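Local coordinates for probable starch synthase 4, chloroplastic/amyloplastic (Arabidopsis thaliana, PDB 6GNE), which belongs to the starch synthase family of plastid proteins and has the two-domain GT-B fold, holding adenosine-5'-diphosphate and a glycan in the cleft between its domains, at residues Ser230-Gln235 and Leu421-Phe426; Ile260-Asp265 and Cys399-Met404. One frame throughout, in Å; residues are numbered along the deposited sequence.

Contact 1 (Ser230-Gln235 and Leu421-Phe426); sequences SPTYAQ and LNDSVF
Thr232 and Asp423 meet through a two-point grip, in which the backbone N-H and the side-chain hydroxyl of one residue reach the two carboxylate oxygens of the other. The side chains cross obliquely. Asp423 OD2 accepts from Thr232 N at 2.9 Å through its syn lone pair, and the bond is fairly straight at 164°. Thr232 OG1, which lies beside its own backbone N (chi1 -63°), gives its proton to Asp423 OD1 at 2.7 Å; this donor comes from above the carboxylate plane, 37° out of it. Asn422 approaches Thr232 at about a right angle, and its ND2 makes a weak bond of 3.4 Å to Thr232 OG1. Ser230 CB and Pro231 CD both pack against Asp423 OD2. Ser230 is the N-cap of helix 231-238: its OG accepts from Tyr233 N at 3.1 Å and is also hydrogen-bonded to Pro398 O. With helix 231-238 in the N-terminal domain and helix 419-424 in the C-terminal one, this is a bridge between the two GT-B domains. Two donors at the start of helix 231-238 would be expected to favour the charged form of Asp423, making a mainly polar join in which that first turn faces a probably negative group.

Contact 2 (Ile260-Asp265 and Cys399-Met404); sequences ILNGID and CGLTQM. With AC1 (4,6-dideoxy-4-{[(1S,4R,5S,6S)-4,5,6-trihydroxy-3-(hydroxymethyl)cyclohex-2-en-1-yl]amino}-alpha-D-glucopyranose), chain C; ADP (adenosine-5'-diphosphate), chain F.
Asn262 pushes its CB into a notch formed by Cys399 and Leu401, 3.6 Å from Cys399 SG and 3.7 Å from Leu401 CD2. A second notch lies alongside: Leu261 CD1 rests 3.7 Å from Cys399 SG and also against the terminal methyl of Met404. With SG anti to its backbone N (chi1 -177°), Cys399 offers its sulfur to both knobs. Met404, extended beyond CG, brings its SD and CE against Asn262 O, with CE 3.3 Å from that oxygen, while the root of the same side chain takes the branch of Ile264, whose CG2 is 3.9 Å from Met404 CB. In this GT-B protein the 260-265 loop follows the last strand of the N-terminal sheet, and residues 399-404 lead into helix 402-408 of the C-terminal domain; the apolar seam lies between the domains, beside the bound ligands. The hydroxyl O6B of AC1 donates to Asn262 OD1 at 2.7 Å, and the N-H groups of Cys399 and Gly400 bind the ring hydroxyls O3B and O4. Just before the helix, Leu401 N points almost straight at O1A of ADP, 2.8 Å away at 177°, while Leu401 CG packs near O2A of the same phosphate.

Both contacts join the N-terminal domain to the C-terminal one, with different chemistry at two depths. Contact 1 is a surface contact between the first turn of helix 231-238 and residues of 419-424, and relies on polar groups; contact 2 is buried nearer the centre of the chain and joins its segments by apolar fit without a hydrogen bond across them, while some of its polar groups, Asn262 OD1 and the N-H groups of 399-401, bind the ligands. They touch: Ser424 OG lies 2.8 Å from Gln403 NE2, a probable hydrogen bond, and Ser230 CB packs on Leu261 CD1 at 3.8 Å. In sequence, contact 2 is nested within the loop that contact 1 closes.

Contact 1 (Ser230-Gln235 and Leu421-Phe426)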
loop_
_atom_site.group_PDB
_atom_site.type_symbol
_atom_site.label_atom_id
_atom_site.label_comp_id
_atom_site.label_asym_id
_atom_site.label_seq_id
_atom_site.Cartn_x
_atom_site.Cartn_y
_atom_site.Cartn_z
ATOM N N SER A 230 -7.182 8.132 0.782
ATOM C CA SER A 230 -8.655 8.111 0.689
ATOM C C SER A 230 -9.268 9.398 1.204
ATOM O O SER A 230 -8.724 10.000 2.103
ATOM C CB SER A 230 -9.251 6.923 1.467
ATOM O OG SER A 230 -9.102 7.102 2.869
ATOM N N PRO A 231 -10.408 9.818 0.648
ATOM C CA PRO A 231 -11.076 11.037 1.187
ATOM C C PRO A 231 -11.369 10.991 2.718
ATOM O O PRO A 231 -11.116 11.977 3.429
ATOM C CB PRO A 231 -12.401 11.102 0.400
ATOM C CG PRO A 231 -12.187 10.288 -0.836
ATOM C CD PRO A 231 -11.097 9.289 -0.550
ATOM N N THR A 232 -11.870 9.862 3.216
ATOM C CA THR A 232 -12.189 9.734 4.647
ATOM C C THR A 232 -10.931 9.813 5.528
ATOM O O THR A 232 -10.915 10.541 6.530
ATOM C CB THR A 232 -12.994 8.446 4.947
ATOM O OG1 THR A 232 -14.262 8.501 4.276
ATOM C CG2 THR A 232 -13.225 8.258 6.456
ATOM N N TYR A 233 -9.876 9.098 5.143
ATOM C CA TYR A 233 -8.609 9.216 5.876
ATOM C C TYR A 233 -8.082 10.667 5.901
ATOM O O TYR A 233 -7.627 11.126 6.932
ATOM C CB TYR A 233 -7.554 8.299 5.293
ATOM C CG TYR A 233 -6.285 8.229 6.093
ATOM C CD1 TYR A 233 -6.294 7.827 7.426
ATOM C CD2 TYR A 233 -5.063 8.526 5.511
ATOM C CE1 TYR A 233 -5.116 7.721 8.156
ATOM C CE2 TYR A 233 -3.871 8.409 6.220
ATOM C CZ TYR A 233 -3.902 8.016 7.539
ATOM O OH TYR A 233 -2.724 7.930 8.235
ATOM N N ALA A 234 -8.188 11.376 4.777
ATOM C CA ALA A 234 -7.818 12.801 4.720
ATOM C C ALA A 234 -8.571 13.621 5.746
ATOM O O ALA A 234 -7.974 14.529 6.376
ATOM C CB ALA A 234 -8.011 13.383 3.331
ATOM N N GLN A 235 -9.852 13.313 5.953
ATOM C CA GLN A 235 -10.616 14.015 6.993
ATOM C C GLN A 235 -10.133 13.632 8.394
ATOM O O GLN A 235 -9.989 14.483 9.248
ATOM C CB GLN A 235 -12.116 13.783 6.844
ATOM C CG GLN A 235 -12.691 14.410 5.568
ATOM C CD GLN A 235 -12.671 15.958 5.582
ATOM O OE1 GLN A 235 -11.992 16.609 4.761
ATOM N NE2 GLN A 235 -13.388 16.551 6.532
ATOM N N LEU A 421 -11.847 2.176 4.119
ATOM C CA LEU A 421 -12.846 1.117 4.127
ATOM C C LEU A 421 -14.213 1.764 4.097
ATOM O O LEU A 421 -15.128 1.277 3.460
ATOM C CB LEU A 421 -12.671 0.205 5.366
ATOM C CG LEU A 421 -11.311 -0.486 5.467
ATOM C CD1 LEU A 421 -11.153 -1.234 6.766
ATOM C CD2 LEU A 421 -11.094 -1.443 4.299
ATOM N N ASN A 422 -14.321 2.902 4.744
ATOM C CA ASN A 422 -15.544 3.696 4.726
ATOM C C ASN A 422 -15.919 4.267 3.342
ATOM O O ASN A 422 -17.061 4.584 3.093
ATOM C CB ASN A 422 -15.342 4.828 5.730
ATOM C CG ASN A 422 -16.609 5.476 6.124
ATOM O OD1 ASN A 422 -17.537 4.827 6.624
ATOM N ND2 ASN A 422 -16.659 6.788 5.909
ATOM N N ASP A 423 -14.937 4.403 2.473
ATOM C CA ASP A 423 -15.080 4.872 1.097
ATOM C C ASP A 423 -15.202 3.770 0.062
ATOM O O ASP A 423 -15.522 4.091 -1.087
ATOM C CB ASP A 423 -13.860 5.726 0.700
ATOM C CG ASP A 423 -13.731 7.000 1.525
ATOM O OD1 ASP A 423 -14.740 7.620 1.821
ATOM O OD2 ASP A 423 -12.624 7.406 1.864
ATOM N N SER A 424 -14.963 2.504 0.430
ATOM C CA SER A 424 -15.067 1.384 -0.517
ATOM C C SER A 424 -16.000 0.205 -0.122
ATOM O O SER A 424 -16.320 -0.637 -0.966
ATOM C CB SER A 424 -13.664 0.838 -0.732
ATOM O OG SER A 424 -13.060 0.533 0.513
ATOM N N VAL A 425 -16.417 0.125 1.155
ATOM C CA VAL A 425 -17.258 -0.964 1.637
ATOM C C VAL A 425 -18.545 -0.418 2.242
ATOM O O VAL A 425 -18.530 0.386 3.151
ATOM C CB VAL A 425 -16.531 -1.875 2.640
ATOM C CG1 VAL A 425 -17.350 -3.125 2.930
ATOM C CG2 VAL A 425 -15.203 -2.323 2.072
ATOM N N PHE A 426 -19.663 -0.898 1.717
ATOM C CA PHE A 426 -20.996 -0.407 2.034
ATOM C C PHE A 426 -21.934 -1.588 2.348
ATOM O O PHE A 426 -22.185 -2.455 1.508
ATOM C CB PHE A 426 -21.526 0.384 0.842
ATOM C CG PHE A 426 -20.645 1.518 0.432
ATOM C CD1 PHE A 426 -20.697 2.755 1.096
ATOM C CD2 PHE A 426 -19.739 1.357 -0.610
ATOM C CE1 PHE A 426 -19.883 3.804 0.711
ATOM C CE2 PHE A 426 -18.886 2.409 -1.000
ATOM C CZ PHE A 426 -18.965 3.633 -0.344
#

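Contact 2 (Ile260-Asp265 and Cys399-Met404)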
loop_
_atom_site.group_PDB
_atom_site.type_symbol
_atom_site.label_atom_id
_atom_site.label_comp_id
_atom_site.label_asym_id
_atom_site.label_seq_id
_atom_site.Cartn_x
_atom_site.Cartn_y
_atom_site.Cartn_z
ATOM N N ILE A 260 -7.297 10.924 -2.120
ATOM C CA ILE A 260 -7.732 10.271 -3.353
ATOM C C ILE A 260 -7.663 8.764 -3.130
ATOM O O ILE A 260 -6.576 8.215 -2.864
ATOM C CB ILE A 260 -6.813 10.616 -4.544
ATOM C CG1 ILE A 260 -6.892 12.100 -4.897
ATOM C CG2 ILE A 260 -7.179 9.783 -5.772
ATOM C CD1 ILE A 260 -5.775 12.549 -5.845
ATOM N N LEU A 261 -8.814 8.113 -3.289
ATOM C CA LEU A 261 -8.939 6.670 -3.072
ATOM C C LEU A 261 -8.067 5.915 -4.054
ATOM O O LEU A 261 -8.205 6.100 -5.263
ATOM C CB LEU A 261 -10.398 6.214 -3.222
ATOM C CG LEU A 261 -10.740 4.803 -2.726
ATOM C CD1 LEU A 261 -10.496 4.599 -1.220
ATOM C CD2 LEU A 261 -12.187 4.504 -3.105
ATOM N N ASN A 262 -7.157 5.088 -3.531
ATOM C CA ASN A 262 -6.350 4.213 -4.389
ATOM C C ASN A 262 -7.277 3.344 -5.287
ATOM O O ASN A 262 -8.375 2.936 -4.866
ATOM C CB ASN A 262 -5.488 3.254 -3.568
ATOM C CG ASN A 262 -4.389 3.929 -2.783
ATOM O OD1 ASN A 262 -3.939 3.374 -1.771
ATOM N ND2 ASN A 262 -3.889 5.066 -3.264
ATOM N N GLY A 263 -6.858 3.111 -6.524
ATOM C CA GLY A 263 -7.308 1.944 -7.265
ATOM C C GLY A 263 -6.403 0.740 -7.023
ATOM O O GLY A 263 -5.495 0.769 -6.190
ATOM N N ILE A 264 -6.696 -0.336 -7.746
ATOM C CA ILE A 264 -5.821 -1.509 -7.860
ATOM C C ILE A 264 -5.582 -1.772 -9.339
ATOM O O ILE A 264 -6.392 -1.383 -10.216
ATOM C CB ILE A 264 -6.403 -2.784 -7.188
ATOM C CG1 ILE A 264 -7.727 -3.217 -7.818
ATOM C CG2 ILE A 264 -6.617 -2.556 -5.696
ATOM C CD1 ILE A 264 -8.213 -4.561 -7.330
ATOM N N ASP A 265 -4.473 -2.448 -9.600
ATOM C CA ASP A 265 -4.103 -2.825 -10.943
ATOM C C ASP A 265 -5.009 -3.959 -11.390
ATOM O O ASP A 265 -4.725 -5.104 -11.127
ATOM C CB ASP A 265 -2.636 -3.236 -10.979
ATOM C CG ASP A 265 -2.141 -3.486 -12.377
ATOM O OD1 ASP A 265 -2.933 -3.878 -13.256
ATOM O OD2 ASP A 265 -0.925 -3.319 -12.601
ATOM N N CYS A 399 -6.109 3.483 3.392
ATOM C CA CYS A 399 -6.926 3.051 2.275
ATOM C C CYS A 399 -7.321 1.579 2.391
ATOM O O CYS A 399 -8.494 1.247 2.550
ATOM C CB CYS A 399 -6.253 3.303 0.954
ATOM S SG CYS A 399 -7.301 2.848 -0.460
ATOM N N GLY A 400 -6.338 0.704 2.291
ATOM C CA GLY A 400 -6.584 -0.714 2.168
ATOM C C GLY A 400 -6.890 -1.078 0.722
ATOM O O GLY A 400 -7.712 -0.445 0.050
ATOM N N LEU A 401 -6.189 -2.094 0.246
ATOM C CA LEU A 401 -6.354 -2.634 -1.089
ATOM C C LEU A 401 -6.988 -4.025 -1.087
ATOM O O LEU A 401 -7.644 -4.426 -2.070
ATOM C CB LEU A 401 -4.995 -2.699 -1.765
ATOM C CG LEU A 401 -4.207 -1.399 -1.854
ATOM C CD1 LEU A 401 -2.924 -1.650 -2.640
ATOM C CD2 LEU A 401 -5.004 -0.295 -2.516
ATOM N N THR A 402 -6.804 -4.765 0.010
ATOM C CA THR A 402 -7.242 -6.153 0.055
ATOM C C THR A 402 -8.766 -6.310 -0.102
ATOM O O THR A 402 -9.233 -7.279 -0.703
ATOM C CB THR A 402 -6.795 -6.805 1.339
ATOM O OG1 THR A 402 -7.351 -6.086 2.452
ATOM C CG2 THR A 402 -5.240 -6.861 1.416
ATOM N N GLN A 403 -9.525 -5.345 0.411
ATOM C CA GLN A 403 -10.975 -5.358 0.212
ATOM C C GLN A 403 -11.364 -5.147 -1.261
ATOM O O GLN A 403 -12.357 -5.690 -1.730
ATOM C CB GLN A 403 -11.685 -4.322 1.109
ATOM C CG GLN A 403 -11.748 -2.857 0.628
ATOM C CD GLN A 403 -10.503 -2.063 0.951
ATOM O OE1 GLN A 403 -9.439 -2.623 1.289
ATOM N NE2 GLN A 403 -10.621 -0.741 0.871
ATOM N N MET A 404 -10.577 -4.351 -1.982
ATOM C CA MET A 404 -10.808 -4.131 -3.397
ATOM C C MET A 404 -10.447 -5.394 -4.194
ATOM O O MET A 404 -11.226 -5.822 -5.068
ATOM C CB MET A 404 -10.013 -2.940 -3.901
ATOM C CG MET A 404 -10.338 -1.634 -3.183
ATOM S SD MET A 404 -9.514 -0.199 -3.868
ATOM C CE MET A 404 -9.764 1.013 -2.597
HETATM C C1 AC1 C . 5.109 1.074 4.830
HETATM O O2 AC1 C . 5.015 3.498 4.820
HETATM C C2 AC1 C . 4.356 2.314 4.338
HETATM C C4A AC1 C . -2.706 1.864 2.290
HETATM C C3 AC1 C . 2.871 2.264 4.729
HETATM O O3 AC1 C . 2.249 3.426 4.175
HETATM C C4 AC1 C . 2.240 0.965 4.217
HETATM N N4A AC1 C . 0.793 0.840 4.466
HETATM C C5 AC1 C . 3.041 -0.172 4.857
HETATM O O5 AC1 C . 4.402 -0.100 4.425
HETATM C C6 AC1 C . 2.560 -1.555 4.453
HETATM C C1B AC1 C . -0.226 1.748 3.920
HETATM C C2B AC1 C . -1.626 1.593 4.566
HETATM O O2B AC1 C . -1.625 0.763 5.744
HETATM C C3B AC1 C . -2.715 1.113 3.613
HETATM O O3B AC1 C . -3.961 1.431 4.225
HETATM O O4 AC1 C . -3.686 1.292 1.423
HETATM C C5B AC1 C . -1.343 1.863 1.664
HETATM C C7B AC1 C . -0.235 1.749 2.403
HETATM C C6B AC1 C . -1.207 2.058 0.172
HETATM O O6B AC1 C . -1.698 3.347 -0.217
HETATM P PB ADP F . -0.954 -2.452 4.015
HETATM O O1B ADP F . -0.375 -1.461 3.050
HETATM O O2B ADP F . -0.241 -3.769 4.133
HETATM O O3B ADP F . -1.172 -1.822 5.371
HETATM P PA ADP F . -2.942 -2.718 1.942
HETATM O O1A ADP F . -4.302 -3.354 1.937
HETATM O O2A ADP F . -2.902 -1.300 1.437
HETATM O O3A ADP F . -2.410 -2.844 3.457
HETATM O "O5'" ADP F . -1.896 -3.566 1.068
HETATM C "C5'" ADP F . -1.625 -4.945 1.327
HETATM C "C4'" ADP F . -1.038 -5.710 0.127
HETATM O "O4'" ADP F . -0.101 -6.694 0.590
HETATM C "C3'" ADP F . -2.071 -6.513 -0.637
HETATM O "O3'" ADP F . -1.618 -6.680 -1.970
HETATM C "C2'" ADP F . -2.057 -7.854 0.049
HETATM O "O2'" ADP F . -2.524 -8.903 -0.779
HETATM C "C1'" ADP F . -0.593 -8.009 0.338
HETATM N N9 ADP F . -0.300 -8.846 1.522
HETATM C C8 ADP F . -0.390 -8.489 2.809
HETATM N N7 ADP F . 0.009 -9.502 3.611
HETATM C C5 ADP F . 0.366 -10.534 2.830
HETATM C C6 ADP F . 0.877 -11.926 3.027
HETATM N N6 ADP F . 1.074 -12.412 4.278
HETATM N N1 ADP F . 1.123 -12.668 1.909
HETATM C C2 ADP F . 0.896 -12.167 0.668
HETATM N N3 ADP F . 0.432 -10.928 0.436
HETATM C C4 ADP F . 0.154 -10.089 1.454
#